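Protease 2A (Rhinovirus C, PDB 5X45) probably cleaves the viral polyprotein at its own N-terminus, and host proteins such as eIF4G, as a chymotrypsin-like cysteine protease that carries a bound zinc ion. Local coordinates at residues A[7-12]-A[48-53]; A[116-121]-A[133-138]; A[14-19]-A[37-42]; A[73-78]-A[94-99]. All coordinates share one frame; numbering follows the deposited sequence.

How the contacts relate
Contacts 1 and 3 both reach the N-terminal sheet, contact 1 through strand 9-10 alone, the neighbour of strand 14-18, while contacts 2 and 4 belong to the C-terminal barrel. Contact 2 is the most deeply buried and lies nearest the centre of the chain; contact 4, on the far side of that centre from contact 3, has several exposed residues. Contacts 3 and 4 are regular antiparallel ladders. Contacts 1 and 2 use few bonds, and in both an aspartate is central: Asp48 bonds to the backbone across the contact, whereas Asp133 is paired with Arg135. Contact 1 meets contact 2 where Val49 bonds to Val117, and contact 2 meets contact 4 at Asp133 and Asn94.

Contact 1: A[7-12]-A[48-53]; sequences MFVHTR and DVIPCC. With ZN (zinc ion), chain E.
Asp48 carries this contact, holding both the backbone N and O of His10, one with its side chain and the other with its own N-H. Its CG lies anti to its own carbonyl carbon, which brings OD2 to His10 N at 2.8 Å; the bond is almost straight (176°) and uses the anti lone pair of OD2. In return Asp48 N donates to His10 O at 3.0 Å, approaching from above the carbonyl plane. OD1 has a weak, long ion pair with Lys110. Residues 48-53 belong to the connection between the N-terminal sheet and the C-terminal barrel of a chymotrypsin-like fold, so the pairing ties the edge strand 9-10 to the interdomain linker. Thr11 continues the contact: its CA lies 3.3 Å from Asp48 O in a CA-H...O contact, and its methyl CG2 reaches Ile50 CD1 at 3.9 Å, the two side chains crossing obliquely. OG1 of Thr11 takes the crowded position between backbone N and carbonyl carbon and bonds to Ala14 N. The CD1 tip of Ile50 also nears Val9 CG1, at 4.3 Å. Further along the linker, Cys53 SG binds the zinc ion at 1.9 Å, with Cys55, Cys113 and His115 completing the site.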
loop_
_atom_site.group_PDB
_atom_site.type_symbol
_atom_site.label_atom_id
_atom_site.label_comp_id
_atom_site.label_asym_id
_atom_site.label_seq_id
_atom_site.Cartn_x
_atom_site.Cartn_y
_atom_site.Cartn_z
ATOM N N MET A 7 -9.424 -2.518 -0.006
ATOM C CA MET A 7 -8.057 -2.744 -0.482
ATOM C C MET A 7 -7.591 -1.627 -1.429
ATOM O O MET A 7 -6.981 -1.894 -2.461
ATOM C CB MET A 7 -7.956 -4.088 -1.214
ATOM C CG MET A 7 -8.636 -5.259 -0.523
ATOM S SD MET A 7 -7.797 -5.765 0.976
ATOM C CE MET A 7 -6.552 -6.890 0.344
ATOM N N PHE A 8 -7.939 -0.390 -1.110
ATOM C CA PHE A 8 -7.530 0.752 -1.910
ATOM C C PHE A 8 -7.608 1.973 -1.011
ATOM O O PHE A 8 -8.197 1.909 0.061
ATOM C CB PHE A 8 -8.420 0.927 -3.156
ATOM C CG PHE A 8 -9.892 1.076 -2.844
ATOM C CD1 PHE A 8 -10.427 2.317 -2.511
ATOM C CD2 PHE A 8 -10.745 -0.026 -2.889
ATOM C CE1 PHE A 8 -11.791 2.452 -2.212
ATOM C CE2 PHE A 8 -12.114 0.103 -2.600
ATOM C CZ PHE A 8 -12.632 1.334 -2.257
ATOM N N VAL A 9 -7.027 3.081 -1.453
ATOM C CA VAL A 9 -7.102 4.327 -0.706
ATOM C C VAL A 9 -7.859 5.372 -1.503
ATOM O O VAL A 9 -7.510 5.663 -2.640
ATOM C CB VAL A 9 -5.703 4.852 -0.355
ATOM C CG1 VAL A 9 -5.801 6.120 0.469
ATOM C CG2 VAL A 9 -4.910 3.775 0.375
ATOM N N HIS A 10 -8.891 5.945 -0.895
ATOM C CA HIS A 10 -9.766 6.879 -1.591
ATOM C C HIS A 10 -9.798 8.231 -0.882
ATOM O O HIS A 10 -10.507 8.410 0.107
ATOM C CB HIS A 10 -11.171 6.284 -1.692
ATOM C CG HIS A 10 -12.111 7.091 -2.533
ATOM N ND1 HIS A 10 -13.459 6.803 -2.615
ATOM C CD2 HIS A 10 -11.902 8.160 -3.328
ATOM C CE1 HIS A 10 -14.040 7.670 -3.426
ATOM N NE2 HIS A 10 -13.122 8.504 -3.873
ATOM N N THR A 11 -9.028 9.183 -1.393
ATOM C CA THR A 11 -8.959 10.510 -0.787
ATOM C C THR A 11 -10.008 11.433 -1.393
ATOM O O THR A 11 -10.843 10.979 -2.182
ATOM C CB THR A 11 -7.565 11.136 -0.963
ATOM O OG1 THR A 11 -7.325 11.385 -2.354
ATOM C CG2 THR A 11 -6.484 10.212 -0.400
ATOM N N ARG A 12 -9.950 12.723 -1.047
ATOM C CA ARG A 12 -10.923 13.697 -1.555
ATOM C C ARG A 12 -10.917 13.771 -3.077
ATOM O O ARG A 12 -11.954 13.988 -3.715
ATOM C CB ARG A 12 -10.649 15.101 -1.022
ATOM C CG ARG A 12 -11.808 16.051 -1.308
ATOM C CD ARG A 12 -11.369 17.502 -1.494
ATOM N NE ARG A 12 -11.453 18.319 -0.285
ATOM C CZ ARG A 12 -10.632 19.331 -0.011
ATOM N NH1 ARG A 12 -10.777 20.021 1.113
ATOM N NH2 ARG A 12 -9.666 19.657 -0.865
ATOM N N ASP A 48 -10.564 8.895 3.022
ATOM C CA ASP A 48 -9.189 8.682 3.498
ATOM C C ASP A 48 -8.297 9.918 3.377
ATOM O O ASP A 48 -8.485 10.759 2.494
ATOM C CB ASP A 48 -8.532 7.517 2.748
ATOM C CG ASP A 48 -9.326 6.227 2.860
ATOM O OD1 ASP A 48 -9.911 5.983 3.947
ATOM O OD2 ASP A 48 -9.354 5.462 1.862
ATOM N N VAL A 49 -7.291 9.985 4.247
ATOM C CA VAL A 49 -6.353 11.104 4.279
ATOM C C VAL A 49 -4.913 10.602 4.357
ATOM O O VAL A 49 -4.559 9.836 5.255
ATOM C CB VAL A 49 -6.628 12.031 5.477
ATOM C CG1 VAL A 49 -5.526 13.076 5.617
ATOM C CG2 VAL A 49 -7.993 12.693 5.332
ATOM N N ILE A 50 -4.084 11.025 3.409
ATOM C CA ILE A 50 -2.666 10.695 3.450
ATOM C C ILE A 50 -1.894 11.834 4.115
ATOM O O ILE A 50 -1.807 12.928 3.568
ATOM C CB ILE A 50 -2.125 10.407 2.039
ATOM C CG1 ILE A 50 -2.952 9.292 1.396
ATOM C CG2 ILE A 50 -0.639 10.043 2.081
ATOM C CD1 ILE A 50 -2.709 9.122 -0.079
ATOM N N PRO A 51 -1.386 11.566 5.299
ATOM C CA PRO A 51 -0.730 12.563 6.127
ATOM C C PRO A 51 0.645 12.886 5.647
ATOM O O PRO A 51 1.228 12.136 4.933
ATOM C CB PRO A 51 -0.656 11.887 7.487
ATOM C CG PRO A 51 -0.842 10.450 7.237
ATOM C CD PRO A 51 -1.390 10.234 5.900
ATOM N N CYS A 52 1.163 14.016 6.053
ATOM C CA CYS A 52 2.518 14.370 5.729
ATOM C C CYS A 52 3.331 14.205 6.959
ATOM O O CYS A 52 4.252 14.921 7.177
ATOM C CB CYS A 52 2.584 15.800 5.238
ATOM S SG CYS A 52 1.898 15.966 3.590
ATOM N N CYS A 53 2.966 13.246 7.772
ATOM C CA CYS A 53 3.712 12.957 8.954
ATOM C C CYS A 53 4.948 12.138 8.622
ATOM O O CYS A 53 5.287 11.901 7.475
ATOM C CB CYS A 53 2.822 12.317 10.048
ATOM S SG CYS A 53 2.147 10.640 9.900
HETATM ZN ZN ZN E . 1.261 10.000 11.506
#

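Contact 2: A[116-121]-A[133-138]; sequences GVIGMI and DLRPYS
The last turn of the chain folds back onto strand 116-124 of the C-terminal barrel, at a point where Ile118 and Gly119 both face Leu111 of strand 110-113 in a classic beta bulge. Gly119 and Asp133 form an antiparallel, non-hydrogen-bonded pair with their CA atoms 4.6 Å apart. A single backbone hydrogen bond joins the two segments: Leu134 N donates to Ile118 O at 2.8 Å, nearly straight at 174°, from above the carbonyl plane.

Apolar packing centres on Leu134, whose CG is anti to its carbonyl carbon and lies 3.8 Å from Gly119 CA. Its two methyl branches part company there: CD1 approaches Val117 CG1 at 4.3 Å, while CD2 meets Met120 CE at 3.9 Å, where the bent thioether chain crosses the leucine at about a right angle. Val9 and Leu37 of the N-terminal sheet also touch Leu134, which places it at the interface of the two domains.

The polar group lies within 133-138. Asp133 OD1 accepts from Arg135 N, closing an Asx turn, and also takes Arg135 NE on its syn lone pair. NH2 of the same guanidinium reaches OD2, a side-on salt bridge with one nitrogen to each oxygen, while NH1 bonds to the carbonyl of the zinc-site residue Cys55. This grip would be expected to fix the rotation of the guanidinium, and Ile118 packs on one of its faces, offset toward the rim, with CB 4.0 Å from Arg135 NE.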
loop_
_atom_site.group_PDB
_atom_site.type_symbol
_atom_site.label_atom_id
_atom_site.label_comp_id
_atom_site.label_asym_id
_atom_site.label_seq_id
_atom_site.Cartn_x
_atom_site.Cartn_y
_atom_site.Cartn_z
ATOM N N GLY A 116 -3.633 9.199 9.525
ATOM C CA GLY A 116 -4.284 8.719 8.321
ATOM C C GLY A 116 -3.611 7.520 7.688
ATOM O O GLY A 116 -2.861 6.792 8.334
ATOM N N VAL A 117 -3.907 7.303 6.416
ATOM C CA VAL A 117 -3.351 6.183 5.679
ATOM C C VAL A 117 -1.979 6.543 5.108
ATOM O O VAL A 117 -1.845 7.527 4.383
ATOM C CB VAL A 117 -4.280 5.759 4.536
ATOM C CG1 VAL A 117 -3.791 4.449 3.920
ATOM C CG2 VAL A 117 -5.708 5.604 5.052
ATOM N N ILE A 118 -0.960 5.753 5.426
ATOM C CA ILE A 118 0.377 6.061 4.939
ATOM C C ILE A 118 0.907 4.985 3.993
ATOM O O ILE A 118 1.948 5.176 3.372
ATOM C CB ILE A 118 1.396 6.226 6.100
ATOM C CG1 ILE A 118 1.498 4.935 6.911
ATOM C CG2 ILE A 118 1.032 7.403 6.987
ATOM C CD1 ILE A 118 2.523 4.996 8.014
ATOM N N GLY A 119 0.196 3.869 3.871
ATOM C CA GLY A 119 0.699 2.762 3.079
ATOM C C GLY A 119 -0.295 1.692 2.679
ATOM O O GLY A 119 -1.436 1.675 3.138
ATOM N N MET A 120 0.152 0.805 1.795
ATOM C CA MET A 120 -0.639 -0.332 1.327
ATOM C C MET A 120 0.253 -1.554 1.224
ATOM O O MET A 120 1.392 -1.453 0.767
ATOM C CB MET A 120 -1.254 -0.062 -0.044
ATOM C CG MET A 120 -2.582 0.656 -0.054
ATOM S SD MET A 120 -3.275 0.701 -1.738
ATOM C CE MET A 120 -1.936 1.486 -2.639
ATOM N N ILE A 121 -0.247 -2.708 1.639
ATOM C CA ILE A 121 0.524 -3.934 1.476
ATOM C C ILE A 121 0.821 -4.153 -0.001
ATOM O O ILE A 121 -0.077 -4.059 -0.838
ATOM C CB ILE A 121 -0.210 -5.157 2.016
ATOM C CG1 ILE A 121 -0.427 -5.021 3.524
ATOM C CG2 ILE A 121 0.564 -6.425 1.647
ATOM C CD1 ILE A 121 -1.117 -6.205 4.140
ATOM N N ASP A 133 5.013 3.044 0.831
ATOM C CA ASP A 133 4.760 4.295 1.499
ATOM C C ASP A 133 4.094 5.221 0.481
ATOM O O ASP A 133 4.667 5.509 -0.570
ATOM C CB ASP A 133 6.078 4.879 2.030
ATOM C CG ASP A 133 5.878 6.095 2.933
ATOM O OD1 ASP A 133 4.794 6.730 2.899
ATOM O OD2 ASP A 133 6.824 6.410 3.692
ATOM N N LEU A 134 2.883 5.677 0.792
ATOM C CA LEU A 134 2.102 6.484 -0.140
ATOM C C LEU A 134 2.493 7.955 -0.079
ATOM O O LEU A 134 2.199 8.718 -1.000
ATOM C CB LEU A 134 0.608 6.348 0.150
ATOM C CG LEU A 134 0.065 4.938 -0.029
ATOM C CD1 LEU A 134 -1.384 4.909 0.407
ATOM C CD2 LEU A 134 0.235 4.444 -1.454
ATOM N N ARG A 135 3.137 8.354 1.013
ATOM C CA ARG A 135 3.482 9.759 1.230
ATOM C C ARG A 135 4.358 10.380 0.125
ATOM O O ARG A 135 4.083 11.506 -0.306
ATOM C CB ARG A 135 4.136 9.930 2.606
ATOM C CG ARG A 135 3.149 9.710 3.747
ATOM C CD ARG A 135 3.840 9.625 5.094
ATOM N NE ARG A 135 4.660 8.422 5.183
ATOM C CZ ARG A 135 5.155 7.931 6.312
ATOM N NH1 ARG A 135 4.891 8.528 7.468
ATOM N NH2 ARG A 135 5.895 6.827 6.287
ATOM N N PRO A 136 5.393 9.659 -0.353
ATOM C CA PRO A 136 6.139 10.212 -1.495
ATOM C C PRO A 136 5.271 10.512 -2.721
ATOM O O PRO A 136 5.601 11.425 -3.477
ATOM C CB PRO A 136 7.138 9.100 -1.835
ATOM C CG PRO A 136 7.330 8.362 -0.565
ATOM C CD PRO A 136 6.003 8.403 0.136
ATOM N N TYR A 137 4.193 9.757 -2.918
ATOM C CA TYR A 137 3.397 9.875 -4.138
ATOM C C TYR A 137 2.113 10.697 -4.013
ATOM O O TYR A 137 1.386 10.827 -4.993
ATOM C CB TYR A 137 3.042 8.477 -4.654
ATOM C CG TYR A 137 4.238 7.561 -4.781
ATOM C CD1 TYR A 137 4.686 6.820 -3.692
ATOM C CD2 TYR A 137 4.926 7.439 -5.981
ATOM C CE1 TYR A 137 5.785 5.983 -3.792
ATOM C CE2 TYR A 137 6.022 6.600 -6.091
ATOM C CZ TYR A 137 6.450 5.874 -4.993
ATOM O OH TYR A 137 7.547 5.035 -5.091
ATOM N N SER A 138 1.828 11.255 -2.839
ATOM C CA SER A 138 0.598 12.032 -2.678
ATOM C C SER A 138 0.790 13.499 -3.055
ATOM O O SER A 138 1.840 14.084 -2.796
ATOM C CB SER A 138 0.083 11.932 -1.244
ATOM O OG SER A 138 0.608 12.977 -0.445
#

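Contact 3: A[14-19]-A[37-42]; sequences AIYKCA and LQVDST
Tyr16 and Val39 make the most distinctive pairing of this antiparallel ladder. They form a non-hydrogen-bonded pair and lie side by side, pointing the same way. With CG1 of Val39 anti to its backbone N (chi1 -172°) and the tyrosine CG anti to its own carbonyl carbon (chi1 -61°), CG1 comes to rest over the ring centre, 3.9 Å from the Tyr16 ring centroid, a CH-pi contact close to the ring normal. The other methyl, CG2, reaches Tyr16 CD2 at 3.5 Å. Ala14 shares this face, its CB 3.9 Å from Val39 CG1, and Leu37 CD1 lies at the ring edge.

The opposite face is more polar. Gln38 extends from a CG anti to its backbone N and holds its amide so that Asp40 OD1 lies nearly in the amide plane, Gln38 NE2 donating to the syn lone pair of that oxygen at 2.9 Å. Nearby, Ile15 CD1 meets Thr42 CB at 3.9 Å, the two chains crossing at about a right angle. Four nearly straight backbone bonds join Ile15 with Asp40 and Lys17 with Gln38, as with Ile15 N to Asp40 O at 2.7 Å.

In the four-stranded N-terminal sheet these are the two inner strands: 14-18 is flanked by strand 9-10, and 37-41 by strand 28-32, whose Ile29 and Leu30 touch Val39, while Tyr16 also packs on Ile50 of the interdomain linker.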
loop_
_atom_site.group_PDB
_atom_site.type_symbol
_atom_site.label_atom_id
_atom_site.label_comp_id
_atom_site.label_asym_id
_atom_site.label_seq_id
_atom_site.Cartn_x
_atom_site.Cartn_y
_atom_site.Cartn_z
ATOM N N ALA A 14 -8.487 11.611 -5.156
ATOM C CA ALA A 14 -7.759 10.546 -5.842
ATOM C C ALA A 14 -8.023 9.160 -5.266
ATOM O O ALA A 14 -8.426 9.010 -4.110
ATOM C CB ALA A 14 -6.271 10.834 -5.818
ATOM N N ILE A 15 -7.779 8.151 -6.097
ATOM C CA ILE A 15 -7.863 6.751 -5.697
ATOM C C ILE A 15 -6.522 6.056 -5.941
ATOM O O ILE A 15 -5.966 6.130 -7.036
ATOM C CB ILE A 15 -8.941 6.004 -6.477
ATOM C CG1 ILE A 15 -10.299 6.665 -6.286
ATOM C CG2 ILE A 15 -8.972 4.544 -6.061
ATOM C CD1 ILE A 15 -11.330 6.210 -7.300
ATOM N N TYR A 16 -6.012 5.382 -4.916
ATOM C CA TYR A 16 -4.716 4.711 -4.971
ATOM C C TYR A 16 -4.910 3.201 -4.952
ATOM O O TYR A 16 -5.531 2.664 -4.037
ATOM C CB TYR A 16 -3.840 5.143 -3.791
ATOM C CG TYR A 16 -3.517 6.618 -3.739
ATOM C CD1 TYR A 16 -4.498 7.570 -3.439
ATOM C CD2 TYR A 16 -2.220 7.058 -3.946
ATOM C CE1 TYR A 16 -4.186 8.932 -3.387
ATOM C CE2 TYR A 16 -1.900 8.406 -3.891
ATOM C CZ TYR A 16 -2.879 9.334 -3.614
ATOM O OH TYR A 16 -2.529 10.659 -3.566
ATOM N N LYS A 17 -4.384 2.511 -5.955
ATOM C CA LYS A 17 -4.520 1.062 -6.017
ATOM C C LYS A 17 -3.178 0.425 -6.330
ATOM O O LYS A 17 -2.286 1.081 -6.867
ATOM C CB LYS A 17 -5.543 0.662 -7.083
ATOM C CG LYS A 17 -6.872 1.385 -6.965
ATOM C CD LYS A 17 -7.934 0.813 -7.884
ATOM C CE LYS A 17 -8.942 0.002 -7.071
ATOM N NZ LYS A 17 -9.977 -0.660 -7.913
ATOM N N CYS A 18 -3.051 -0.835 -6.022
ATOM C CA CYS A 18 -1.896 -1.574 -6.399
ATOM C C CYS A 18 -2.031 -1.807 -7.872
ATOM O O CYS A 18 -3.060 -2.198 -8.326
ATOM C CB CYS A 18 -1.859 -2.878 -5.634
ATOM S SG CYS A 18 -1.196 -2.727 -3.990
ATOM N N ALA A 19 -0.995 -1.535 -8.631
ATOM C CA ALA A 19 -1.101 -1.530 -10.065
ATOM C C ALA A 19 -1.505 -2.855 -10.704
ATOM O O ALA A 19 -2.209 -2.862 -11.678
ATOM C CB ALA A 19 0.142 -0.963 -10.696
ATOM N N LEU A 37 2.154 0.832 -8.022
ATOM C CA LEU A 37 1.177 1.841 -7.629
ATOM C C LEU A 37 0.531 2.512 -8.816
ATOM O O LEU A 37 1.210 2.936 -9.752
ATOM C CB LEU A 37 1.839 2.911 -6.764
ATOM C CG LEU A 37 0.915 4.009 -6.246
ATOM C CD1 LEU A 37 -0.070 3.456 -5.206
ATOM C CD2 LEU A 37 1.729 5.153 -5.674
ATOM N N GLN A 38 -0.789 2.612 -8.772
ATOM C CA GLN A 38 -1.525 3.381 -9.761
ATOM C C GLN A 38 -2.396 4.396 -9.050
ATOM O O GLN A 38 -3.041 4.069 -8.058
ATOM C CB GLN A 38 -2.384 2.483 -10.646
ATOM C CG GLN A 38 -3.342 3.284 -11.523
ATOM C CD GLN A 38 -4.015 2.466 -12.608
ATOM O OE1 GLN A 38 -3.474 1.466 -13.090
ATOM N NE2 GLN A 38 -5.226 2.869 -12.973
ATOM N N VAL A 39 -2.379 5.638 -9.516
ATOM C CA VAL A 39 -3.242 6.641 -8.913
ATOM C C VAL A 39 -4.179 7.230 -9.960
ATOM O O VAL A 39 -3.742 7.656 -11.031
ATOM C CB VAL A 39 -2.451 7.774 -8.257
ATOM C CG1 VAL A 39 -3.408 8.686 -7.486
ATOM C CG2 VAL A 39 -1.393 7.210 -7.332
ATOM N N ASP A 40 -5.470 7.251 -9.635
ATOM C CA ASP A 40 -6.484 7.801 -10.525
ATOM C C ASP A 40 -7.152 8.995 -9.874
ATOM O O ASP A 40 -7.358 9.017 -8.667
ATOM C CB ASP A 40 -7.531 6.740 -10.892
ATOM C CG ASP A 40 -6.972 5.648 -11.808
ATOM O OD1 ASP A 40 -5.749 5.406 -11.783
ATOM O OD2 ASP A 40 -7.756 5.041 -12.569
ATOM N N SER A 41 -7.464 10.007 -10.673
ATOM C CA SER A 41 -8.265 11.116 -10.184
ATOM C C SER A 41 -9.716 10.670 -10.055
ATOM O O SER A 41 -10.134 9.704 -10.695
ATOM C CB SER A 41 -8.165 12.307 -11.120
ATOM O OG SER A 41 -8.730 11.966 -12.367
ATOM N N THR A 42 -10.481 11.353 -9.216
ATOM C CA THR A 42 -11.892 11.028 -9.083
ATOM C C THR A 42 -12.760 12.233 -8.748
ATOM O O THR A 42 -12.368 13.130 -8.002
ATOM C CB THR A 42 -12.110 9.914 -8.032
ATOM O OG1 THR A 42 -13.504 9.565 -7.997
ATOM C CG2 THR A 42 -11.664 10.370 -6.645
#

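Contact 4: A[73-78]-A[94-99]; sequences CVSHDW and NLLIGE
Strands 73-76 and 95-98 run antiparallel with their axes at 144° and 4.2 Å apart at closest approach, and their hydrogen-bonded pairs, Val74-Ile97 and His76-Leu95, are each bonded in both directions, as with Ile97 N to Val74 O at 2.8 Å.

His76 and Ile97 are diagonal neighbours on one face of the sheet and cross at about a right angle. The imidazole, its CG anti to the carbonyl carbon (chi1 -76°), meets the isoleucine obliquely, ND1 lying 3.3 Å from Ile97 CG1. Val74 and Leu95 stand on this face as well. On the other, Ser75 is paired with Leu96, and its OG approaches Leu96 CD2 at 3.6 Å. Cys73 packs its CB against Leu96 CB at 3.8 Å, and its SG, anti to the carbonyl carbon, comes near the backbone of Gly98, where no side chain intervenes.

These strands are adjacent members of the C-terminal barrel of the chymotrypsin-like fold. Strand 67-76 is flanked on its other side by strand 57-62, and strand 95-98 by strand 129-133, whose Phe131 touches Cys73 and whose Ala130 touches both Leu95 and Ile97. The chain turns a corner at Asp77 and at Asn94, yet the pairing carries on there, since Asn94 N donates to Asp77 O at 2.8 Å from well above the carbonyl plane. Past the corners the two segments run on into the two-stranded sheet of 78-81 and 90-93, where Trp78 packs on Ile91 and Tyr93.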
loop_
_atom_site.group_PDB
_atom_site.type_symbol
_atom_site.label_atom_id
_atom_site.label_comp_id
_atom_site.label_asym_id
_atom_site.label_seq_id
_atom_site.Cartn_x
_atom_site.Cartn_y
_atom_site.Cartn_z
ATOM N N CYS A 73 7.160 -0.314 11.700
ATOM C CA CYS A 73 7.938 -0.515 10.474
ATOM C C CYS A 73 9.271 0.216 10.419
ATOM O O CYS A 73 9.492 1.206 11.106
ATOM C CB CYS A 73 7.119 -0.098 9.255
ATOM S SG CYS A 73 5.584 -0.976 9.103
ATOM N N VAL A 74 10.144 -0.294 9.563
ATOM C CA VAL A 74 11.383 0.366 9.200
ATOM C C VAL A 74 11.341 0.733 7.712
ATOM O O VAL A 74 10.806 -0.025 6.901
ATOM C CB VAL A 74 12.601 -0.521 9.469
ATOM C CG1 VAL A 74 13.856 0.314 9.346
ATOM C CG2 VAL A 74 12.530 -1.086 10.862
ATOM N N SER A 75 11.864 1.907 7.367
ATOM C CA SER A 75 11.990 2.324 5.970
ATOM C C SER A 75 13.153 1.687 5.203
ATOM O O SER A 75 14.263 1.551 5.719
ATOM C CB SER A 75 12.147 3.842 5.889
ATOM O OG SER A 75 10.953 4.500 6.262
ATOM N N HIS A 76 12.878 1.314 3.957
ATOM C CA HIS A 76 13.901 0.866 3.021
ATOM C C HIS A 76 13.742 1.668 1.737
ATOM O O HIS A 76 12.650 1.731 1.175
ATOM C CB HIS A 76 13.789 -0.625 2.707
ATOM C CG HIS A 76 14.279 -1.510 3.794
ATOM N ND1 HIS A 76 13.495 -1.890 4.865
ATOM C CD2 HIS A 76 15.499 -2.065 4.016
ATOM C CE1 HIS A 76 14.194 -2.663 5.675
ATOM N NE2 HIS A 76 15.419 -2.778 5.178
ATOM N N ASP A 77 14.827 2.263 1.268
ATOM C CA ASP A 77 14.813 2.981 -0.001
ATOM C C ASP A 77 14.409 2.055 -1.144
ATOM O O ASP A 77 13.638 2.438 -2.015
ATOM C CB ASP A 77 16.180 3.602 -0.286
ATOM C CG ASP A 77 16.365 4.949 0.401
ATOM O OD1 ASP A 77 15.400 5.444 1.027
ATOM O OD2 ASP A 77 17.478 5.519 0.312
ATOM N N TRP A 78 14.903 0.824 -1.122
ATOM C CA TRP A 78 14.470 -0.154 -2.100
ATOM C C TRP A 78 14.532 -1.554 -1.538
ATOM O O TRP A 78 15.224 -1.801 -0.554
ATOM C CB TRP A 78 15.301 -0.046 -3.392
ATOM C CG TRP A 78 16.804 -0.175 -3.237
ATOM C CD1 TRP A 78 17.689 0.840 -3.073
ATOM C CD2 TRP A 78 17.578 -1.383 -3.268
ATOM N NE1 TRP A 78 18.965 0.349 -2.980
ATOM C CE2 TRP A 78 18.931 -1.013 -3.104
ATOM C CE3 TRP A 78 17.261 -2.740 -3.403
ATOM C CZ2 TRP A 78 19.970 -1.948 -3.076
ATOM C CZ3 TRP A 78 18.291 -3.669 -3.375
ATOM C CH2 TRP A 78 19.633 -3.266 -3.210
ATOM N N ASN A 94 10.817 2.814 -1.905
ATOM C CA ASN A 94 10.056 3.415 -0.808
ATOM C C ASN A 94 9.156 2.434 -0.066
ATOM O O ASN A 94 7.927 2.518 -0.125
ATOM C CB ASN A 94 9.229 4.602 -1.320
ATOM C CG ASN A 94 10.103 5.717 -1.888
ATOM O OD1 ASN A 94 10.047 6.027 -3.077
ATOM N ND2 ASN A 94 10.913 6.324 -1.031
ATOM N N LEU A 95 9.779 1.497 0.638
ATOM C CA LEU A 95 9.018 0.513 1.379
ATOM C C LEU A 95 9.097 0.716 2.879
ATOM O O LEU A 95 10.116 1.156 3.421
ATOM C CB LEU A 95 9.477 -0.899 1.022
ATOM C CG LEU A 95 9.008 -1.211 -0.396
ATOM C CD1 LEU A 95 10.186 -1.203 -1.352
ATOM C CD2 LEU A 95 8.205 -2.506 -0.469
ATOM N N LEU A 96 7.995 0.378 3.538
ATOM C CA LEU A 96 7.973 0.197 4.975
ATOM C C LEU A 96 7.930 -1.296 5.268
ATOM O O LEU A 96 7.122 -2.017 4.689
ATOM C CB LEU A 96 6.774 0.913 5.583
ATOM C CG LEU A 96 6.765 2.418 5.328
ATOM C CD1 LEU A 96 5.339 2.942 5.361
ATOM C CD2 LEU A 96 7.637 3.128 6.355
ATOM N N ILE A 97 8.847 -1.780 6.096
ATOM C CA ILE A 97 8.865 -3.208 6.398
ATOM C C ILE A 97 8.675 -3.473 7.881
ATOM O O ILE A 97 9.406 -2.930 8.711
ATOM C CB ILE A 97 10.176 -3.886 5.967
ATOM C CG1 ILE A 97 10.597 -3.454 4.556
ATOM C CG2 ILE A 97 10.043 -5.400 6.096
ATOM C CD1 ILE A 97 9.892 -4.175 3.453
ATOM N N GLY A 98 7.706 -4.324 8.207
ATOM C CA GLY A 98 7.448 -4.664 9.589
ATOM C C GLY A 98 7.224 -6.152 9.757
ATOM O O GLY A 98 6.966 -6.862 8.790
ATOM N N GLU A 99 7.306 -6.622 10.998
ATOM C CA GLU A 99 6.973 -8.003 11.288
ATOM C C GLU A 99 5.465 -8.109 11.342
ATOM O O GLU A 99 4.789 -7.286 11.953
ATOM C CB GLU A 99 7.596 -8.502 12.602
ATOM C CG GLU A 99 8.807 -7.722 13.117
ATOM C CD GLU A 99 9.272 -8.214 14.486
ATOM O OE1 GLU A 99 9.273 -7.431 15.462
ATOM O OE2 GLU A 99 9.613 -9.415 14.585
#